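PDB 4G79: spindle assembly abnormal protein 6 from Caenorhabditis elegans, which forms the central scaffold of the centriole, setting its ninefold symmetry, and is needed for centrosome biogenesis and duplication. Local coordinates for residues C118-F123 with I136-V141; E52-I57 with L66-L71; D11-A16 with K33-L38. One frame throughout, in Å; residues are numbered along the deposited sequence. Where two conformers were deposited one is given.

Interaction 1: C118-F123 with I136-V141; sequences CSFELF and IKLHAV
C118, S119 and F120 pair with L138, K137 and I136 in the antiparallel beta hairpin of strands 117-123 and 132-140, the last two strands of the globular N-terminal domain. C118 and L138 form one hydrogen-bonded pair: C118 N donates to L138 O, and the return bond from L138 N to C118 O spans 2.8 Å. F120 and I136 form the next such pair, with F120 N reaching I136 O at 2.9 Å. Between them S119 and K137 make a non-hydrogen-bonded pair whose CA atoms approach to 4.5 Å.

C118, F120, I136 and L138 share the buried face. There C118 SG rests on L138 CB at 3.9 Å, while L138 CD1 touches F120 CB at 3.8 Å. F120 CG stands anti to the backbone N (chi1 173°); CB meets I136 CG2 at 4.1 Å, and ring atom CD1 lies obliquely beside the same methyl. The F120 side chain also touches I107 and I57, and L138 packs on F55 and F67 as well. On the other face K137 makes a cation-pi contact with F117. One apolar face turned inward and a more polar one outward are characteristic of a beta-sandwich, here that of the SAS-6 head domain.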
# COMPACT_ATOMS: atom_id res chain seq x y z
N CYS A 118 1.69 -8.03 19.31
CA CYS A 118 1.05 -6.89 18.72
C CYS A 118 1.53 -6.78 17.29
O CYS A 118 2.60 -7.30 16.95
CB CYS A 118 1.34 -5.62 19.51
SG CYS A 118 3.04 -5.03 19.36
N SER A 119 0.75 -6.10 16.47
CA SER A 119 1.14 -5.80 15.10
C SER A 119 1.53 -4.35 15.11
O SER A 119 0.77 -3.53 15.60
CB SER A 119 0.00 -6.09 14.14
OG SER A 119 0.32 -5.66 12.83
N PHE A 120 2.75 -4.04 14.70
CA PHE A 120 3.24 -2.68 14.61
C PHE A 120 3.05 -2.30 13.13
O PHE A 120 3.61 -2.97 12.25
CB PHE A 120 4.72 -2.61 15.06
CG PHE A 120 5.41 -1.27 14.84
CD1 PHE A 120 6.02 -0.97 13.63
CD2 PHE A 120 5.44 -0.31 15.85
CE1 PHE A 120 6.66 0.26 13.44
CE2 PHE A 120 6.10 0.90 15.67
CZ PHE A 120 6.68 1.19 14.46
N GLU A 121 2.30 -1.25 12.86
CA GLU A 121 2.03 -0.83 11.48
C GLU A 121 2.47 0.59 11.29
O GLU A 121 2.08 1.46 12.07
CB GLU A 121 0.53 -0.94 11.19
CG GLU A 121 -0.09 -2.31 11.45
CD GLU A 121 -1.48 -2.48 10.85
OE1 GLU A 121 -2.33 -1.58 11.03
OE2 GLU A 121 -1.72 -3.54 10.22
N LEU A 122 3.31 0.83 10.28
CA LEU A 122 3.81 2.16 9.95
C LEU A 122 3.13 2.66 8.68
O LEU A 122 3.09 1.92 7.71
CB LEU A 122 5.35 2.13 9.78
CG LEU A 122 6.01 3.49 9.51
CD1 LEU A 122 5.72 4.48 10.64
CD2 LEU A 122 7.50 3.31 9.36
N PHE A 123 2.64 3.92 8.68
CA PHE A 123 1.94 4.51 7.54
C PHE A 123 2.50 5.81 7.18
O PHE A 123 3.09 6.46 8.03
CB PHE A 123 0.43 4.73 7.85
CG PHE A 123 -0.37 3.50 8.19
CD1 PHE A 123 -0.35 2.98 9.49
CD2 PHE A 123 -1.18 2.90 7.24
CE1 PHE A 123 -1.12 1.87 9.81
CE2 PHE A 123 -1.94 1.77 7.57
CZ PHE A 123 -1.92 1.27 8.85
N ILE A 136 4.74 -5.40 11.08
CA ILE A 136 5.54 -6.50 11.60
C ILE A 136 4.91 -6.98 12.89
O ILE A 136 4.44 -6.16 13.68
CB ILE A 136 7.03 -6.06 11.76
CG1 ILE A 136 7.96 -7.25 12.11
CG2 ILE A 136 7.21 -4.85 12.71
CD1 ILE A 136 9.47 -7.00 11.94
N LYS A 137 4.86 -8.29 13.09
CA LYS A 137 4.36 -8.88 14.32
C LYS A 137 5.47 -8.86 15.38
O LYS A 137 6.55 -9.42 15.16
CB LYS A 137 3.87 -10.31 14.05
CG LYS A 137 3.17 -10.98 15.23
CD LYS A 137 2.62 -12.34 14.84
CE LYS A 137 1.93 -13.03 15.99
NZ LYS A 137 1.20 -14.25 15.54
N LEU A 138 5.22 -8.20 16.52
CA LEU A 138 6.19 -8.13 17.63
C LEU A 138 5.70 -9.06 18.71
O LEU A 138 4.53 -9.04 19.05
CB LEU A 138 6.40 -6.69 18.14
CG LEU A 138 6.71 -5.62 17.06
CD1 LEU A 138 6.94 -4.26 17.71
CD2 LEU A 138 7.98 -5.97 16.27
N HIS A 139 6.59 -9.87 19.24
CA HIS A 139 6.23 -10.86 20.26
C HIS A 139 6.53 -10.36 21.67
O HIS A 139 7.50 -9.62 21.87
CB HIS A 139 7.01 -12.17 19.99
CG HIS A 139 6.76 -12.70 18.62
ND1 HIS A 139 5.65 -13.47 18.33
CD2 HIS A 139 7.47 -12.50 17.47
CE1 HIS A 139 5.72 -13.74 17.03
NE2 HIS A 139 6.81 -13.19 16.48
N ALA A 140 5.71 -10.80 22.65
CA ALA A 140 5.90 -10.42 24.06
C ALA A 140 7.27 -10.89 24.56
O ALA A 140 7.69 -12.01 24.26
CB ALA A 140 4.78 -10.99 24.92
N VAL A 141 7.98 -10.00 25.26
CA VAL A 141 9.33 -10.23 25.78
C VAL A 141 9.26 -10.96 27.13
O VAL A 141 8.30 -10.78 27.87
CB VAL A 141 10.12 -8.90 25.88
CG1 VAL A 141 11.46 -9.07 26.61
CG2 VAL A 141 10.34 -8.29 24.49

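Interaction 2: E52-I57 with L66-L71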
# COMPACT_ATOMS: atom_id res chain seq x y z
N GLU A 52 21.14 -8.99 12.12
CA GLU A 52 19.74 -8.94 12.48
C GLU A 52 19.37 -7.54 12.79
O GLU A 52 20.17 -6.86 13.41
CB GLU A 52 19.51 -9.76 13.77
CG GLU A 52 19.32 -11.23 13.55
CD GLU A 52 19.20 -12.04 14.82
OE1 GLU A 52 19.60 -11.55 15.91
OE2 GLU A 52 18.72 -13.19 14.73
N LEU A 53 18.15 -7.11 12.42
CA LEU A 53 17.62 -5.83 12.90
C LEU A 53 16.72 -6.19 14.03
O LEU A 53 16.08 -7.23 13.94
CB LEU A 53 16.85 -5.05 11.83
CG LEU A 53 17.65 -4.51 10.66
CD1 LEU A 53 16.70 -3.78 9.70
CD2 LEU A 53 18.74 -3.54 11.15
N LYS A 54 16.66 -5.39 15.11
CA LYS A 54 15.77 -5.70 16.23
C LYS A 54 14.83 -4.53 16.43
O LYS A 54 15.29 -3.41 16.48
CB LYS A 54 16.58 -6.01 17.50
CG LYS A 54 15.71 -6.40 18.69
CD LYS A 54 16.53 -7.14 19.70
CE LYS A 54 15.70 -7.44 20.94
NZ LYS A 54 14.93 -8.70 20.77
N PHE A 55 13.50 -4.79 16.51
CA PHE A 55 12.49 -3.74 16.76
C PHE A 55 11.93 -3.97 18.12
O PHE A 55 11.61 -5.12 18.44
CB PHE A 55 11.37 -3.77 15.70
CG PHE A 55 11.82 -3.31 14.35
CD1 PHE A 55 12.49 -4.16 13.48
CD2 PHE A 55 11.55 -2.01 13.92
CE1 PHE A 55 12.90 -3.72 12.22
CE2 PHE A 55 11.96 -1.57 12.66
CZ PHE A 55 12.65 -2.43 11.83
N GLU A 56 11.87 -2.93 18.95
CA GLU A 56 11.38 -3.09 20.33
C GLU A 56 10.45 -1.99 20.68
O GLU A 56 10.75 -0.81 20.43
CB GLU A 56 12.53 -3.12 21.36
CG GLU A 56 13.52 -4.29 21.26
CD GLU A 56 14.73 -4.12 22.15
OE1 GLU A 56 15.72 -3.50 21.69
OE2 GLU A 56 14.69 -4.56 23.32
N ILE A 57 9.30 -2.35 21.27
CA ILE A 57 8.35 -1.33 21.71
C ILE A 57 8.04 -1.53 23.20
O ILE A 57 8.05 -2.65 23.72
CB ILE A 57 7.06 -1.22 20.87
CG1 ILE A 57 6.18 -2.47 20.95
CG2 ILE A 57 7.28 -0.68 19.42
CD1 ILE A 57 4.76 -2.20 20.43
N LEU A 66 5.66 -4.93 26.37
CA LEU A 66 7.06 -5.07 26.01
C LEU A 66 7.13 -6.08 24.88
O LEU A 66 6.83 -7.26 25.10
CB LEU A 66 7.87 -5.50 27.27
CG LEU A 66 9.39 -5.43 27.17
CD1 LEU A 66 9.88 -4.12 26.54
CD2 LEU A 66 10.03 -5.69 28.53
N PHE A 67 7.39 -5.61 23.65
CA PHE A 67 7.35 -6.50 22.49
C PHE A 67 8.55 -6.32 21.60
O PHE A 67 9.05 -5.19 21.47
CB PHE A 67 6.08 -6.26 21.67
CG PHE A 67 4.80 -6.36 22.47
CD1 PHE A 67 4.16 -7.58 22.63
CD2 PHE A 67 4.22 -5.23 23.04
CE1 PHE A 67 3.00 -7.68 23.40
CE2 PHE A 67 3.05 -5.33 23.80
CZ PHE A 67 2.46 -6.56 23.99
N SER A 68 9.00 -7.41 20.96
CA SER A 68 10.12 -7.28 20.03
C SER A 68 10.07 -8.32 18.93
O SER A 68 9.37 -9.33 19.03
CB SER A 68 11.45 -7.38 20.77
OG SER A 68 11.74 -8.69 21.23
N GLU A 69 10.84 -8.07 17.89
CA GLU A 69 11.04 -9.01 16.81
C GLU A 69 12.37 -8.70 16.17
O GLU A 69 12.81 -7.53 16.13
CB GLU A 69 9.90 -8.99 15.76
CG GLU A 69 10.06 -9.97 14.59
CD GLU A 69 10.18 -11.44 14.95
OE1 GLU A 69 9.30 -12.23 14.52
OE2 GLU A 69 11.13 -11.82 15.67
N THR A 70 13.01 -9.75 15.69
CA THR A 70 14.30 -9.62 15.02
C THR A 70 14.06 -9.94 13.53
O THR A 70 13.27 -10.81 13.21
CB THR A 70 15.34 -10.48 15.79
OG1 THR A 70 16.67 -10.05 15.52
CG2 THR A 70 15.17 -11.98 15.58
N LEU A 71 14.73 -9.20 12.65
CA LEU A 71 14.62 -9.37 11.21
C LEU A 71 15.97 -9.66 10.62
O LEU A 71 16.82 -8.78 10.67
CB LEU A 71 14.11 -8.08 10.58
CG LEU A 71 12.67 -7.93 10.13
CD1 LEU A 71 12.53 -6.62 9.33
CD2 LEU A 71 12.26 -9.03 9.18
O HOH W 1 13.51 -8.84 23.15
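K54 reaches across to S68 on one face of the antiparallel hairpin formed by strands 51-58 and 66-71. Its CB leads to CG, set anti to the backbone N (chi1 -178°) and 4.0 Å from E69 O. The chain runs on extended through CD to CE, then bends at chi4 (86°) to bring NZ to 3.2 Å from S68 OG. A water joins the two tips: it accepts a hydrogen bond from K54 NZ at 2.8 Å and is also hydrogen-bonded to S68 OG.

Farther along this face the T70 hydroxyl lies beside E52: in one of its two conformers, T70 OG1 is 3.3 Å from E52 CD and gives a weak hydrogen bond to L53 O. The firm bond to that oxygen comes from L71 N, at 2.7 Å. The E52 carboxylate has partners outside the hairpin: OE1 is bonded by Q43 of the adjoining strand 29-44 and OE2 by N45 just beyond it.

On the opposite face, which carries L53, F55, I57, F67, E69 and L71, the contacts across the strands are mainly apolar. I57 CG1 meets the edge of the F67 ring, near its plane, and also touches F67 CB at 3.9 Å; F55 CE1 approaches L71 CD1. E69 folds onto its own backbone, where OE2 accepts the N-H of the next residue, T70, through its anti lone pair. The backbone pairs L53-L71, F55-E69 and I57-F67 join the strands with six hydrogen bonds. Strand 29-44 flanks the hairpin beside 51-58, and strand 132-140 beside 66-71; I57 and F67 pack against C118 of the later hairpin 117-123/132-140.

Interaction 3: D11-A16 with K33-L38; sequences DQTLIA and KTKVKL
D11 and K37 form a salt bridge beside the Q12-L38 pair in the antiparallel hairpin of strands 7-21 and 29-44, the first hairpin of the SAS-6 N-terminal domain. K37 NZ meets D11 OD1 at 2.9 Å on the syn side, but 35° out of the carboxylate plane. Bends at chi3 and chi4 turn CE and NZ of the lysine back to D11 OD1, while its CG and CD pass close to the same oxygen; the D11 CG is anti to its backbone N (chi1 -170°). T13 CG2 touches K35 CB at 3.8 Å on the face of K37.

On the other face, L14, A16, V36 and L38 form an apolar patch, in which L14 CD1 packs on L38 CD2 at 4.0 Å. I107 and I109 cover part of this layer, and I57 touches V36 and L38. Behind the side chains, the pairs Q12-L38, L14-V36 and A16-T34 exchange six backbone hydrogen bonds and fix the register. T34 OG1 is further held by R59 and donates to K35 O from above the carbonyl plane. Back on the face of T13, I15 and K35 run alongside each other in the same direction, with I15 CD1 pressed to 3.5 Å from K35 CG, tighter than usual carbon contact.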
# COMPACT_ATOMS: atom_id res chain seq x y z
N ASP A 11 16.07 5.44 18.94
CA ASP A 11 15.45 5.34 20.27
C ASP A 11 14.65 6.59 20.51
O ASP A 11 15.20 7.61 20.90
CB ASP A 11 16.50 5.13 21.37
CG ASP A 11 15.94 4.78 22.73
OD1 ASP A 11 14.74 5.01 22.96
OD2 ASP A 11 16.70 4.23 23.56
N GLN A 12 13.34 6.54 20.22
CA GLN A 12 12.50 7.71 20.42
C GLN A 12 11.16 7.35 20.98
O GLN A 12 10.64 6.27 20.70
CB GLN A 12 12.25 8.44 19.08
CG GLN A 12 13.51 8.88 18.31
CD GLN A 12 14.14 10.13 18.84
OE1 GLN A 12 13.51 10.93 19.54
NE2 GLN A 12 15.40 10.32 18.49
N THR A 13 10.55 8.29 21.72
CA THR A 13 9.19 8.19 22.17
C THR A 13 8.34 8.77 21.04
O THR A 13 8.60 9.89 20.57
CB THR A 13 8.99 8.91 23.51
OG1 THR A 13 9.78 8.24 24.50
CG2 THR A 13 7.53 8.91 23.92
N LEU A 14 7.36 8.01 20.57
CA LEU A 14 6.50 8.44 19.50
C LEU A 14 5.06 8.32 19.92
O LEU A 14 4.78 7.57 20.86
CB LEU A 14 6.73 7.53 18.26
CG LEU A 14 8.16 7.49 17.65
CD1 LEU A 14 8.30 6.34 16.66
CD2 LEU A 14 8.53 8.83 17.01
N ILE A 15 4.15 9.01 19.21
CA ILE A 15 2.71 8.90 19.45
C ILE A 15 2.20 7.82 18.54
O ILE A 15 2.47 7.86 17.34
CB ILE A 15 1.93 10.25 19.24
CG1 ILE A 15 2.52 11.47 20.01
CG2 ILE A 15 0.43 10.10 19.46
CD1 ILE A 15 2.93 11.30 21.41
N ALA A 16 1.45 6.86 19.07
CA ALA A 16 0.85 5.78 18.30
C ALA A 16 -0.63 5.63 18.59
O ALA A 16 -1.09 6.01 19.68
CB ALA A 16 1.54 4.47 18.61
N LYS A 33 -4.81 7.07 21.67
CA LYS A 33 -3.47 7.54 21.30
C LYS A 33 -2.61 7.31 22.52
O LYS A 33 -3.09 7.50 23.65
CB LYS A 33 -3.47 9.03 20.91
CG LYS A 33 -4.32 9.38 19.69
CD LYS A 33 -3.57 9.09 18.41
CE LYS A 33 -4.35 9.51 17.18
NZ LYS A 33 -4.25 10.97 16.94
N THR A 34 -1.39 6.84 22.32
CA THR A 34 -0.47 6.57 23.43
C THR A 34 0.97 6.86 23.02
O THR A 34 1.33 6.66 21.86
CB THR A 34 -0.60 5.10 23.93
OG1 THR A 34 0.31 4.91 25.03
CG2 THR A 34 -0.28 4.05 22.84
N LYS A 35 1.76 7.37 23.96
CA LYS A 35 3.19 7.52 23.73
C LYS A 35 3.79 6.12 23.86
O LYS A 35 3.45 5.38 24.79
CB LYS A 35 3.85 8.49 24.73
CG LYS A 35 3.43 9.94 24.56
CD LYS A 35 4.09 10.84 25.60
CE LYS A 35 3.45 12.22 25.68
NZ LYS A 35 2.15 12.19 26.42
N VAL A 36 4.66 5.77 22.93
CA VAL A 36 5.33 4.45 22.90
C VAL A 36 6.81 4.68 22.66
O VAL A 36 7.18 5.57 21.89
CB VAL A 36 4.70 3.51 21.83
CG1 VAL A 36 5.53 2.24 21.61
CG2 VAL A 36 3.27 3.13 22.17
N LYS A 37 7.68 3.88 23.30
CA LYS A 37 9.11 4.02 23.02
C LYS A 37 9.45 2.97 21.98
O LYS A 37 9.21 1.78 22.19
CB LYS A 37 9.99 3.89 24.28
CG LYS A 37 11.50 3.99 23.98
CD LYS A 37 12.34 4.21 25.24
CE LYS A 37 12.41 5.66 25.71
NZ LYS A 37 13.08 6.55 24.72
N LEU A 38 10.01 3.42 20.86
CA LEU A 38 10.43 2.52 19.79
C LEU A 38 11.93 2.54 19.71
O LEU A 38 12.54 3.61 19.63
CB LEU A 38 9.83 2.94 18.43
CG LEU A 38 10.40 2.20 17.17
CD1 LEU A 38 10.11 0.69 17.23
CD2 LEU A 38 9.86 2.79 15.88

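All three contacts are antiparallel hairpins of one sheet in the N-terminal domain. Along the chain interaction 3 comes first, then interaction 2, then interaction 1, each closing before the next opens. The centres of interactions 1 and 2 lie about 8 Å apart; the centre of interaction 3 is about 13 Å from the first and 15 Å from the second. Strand 29-44 adjoins 51-58, and strand 66-71 adjoins 132-140, where H139 O probably accepts a hydrogen bond from S68 N. Their apolar faces converge: L38 meets both F120 and I57. Local hairpins thereby share one core in the globular head that links SAS-6 dimers into the centriolar scaffold.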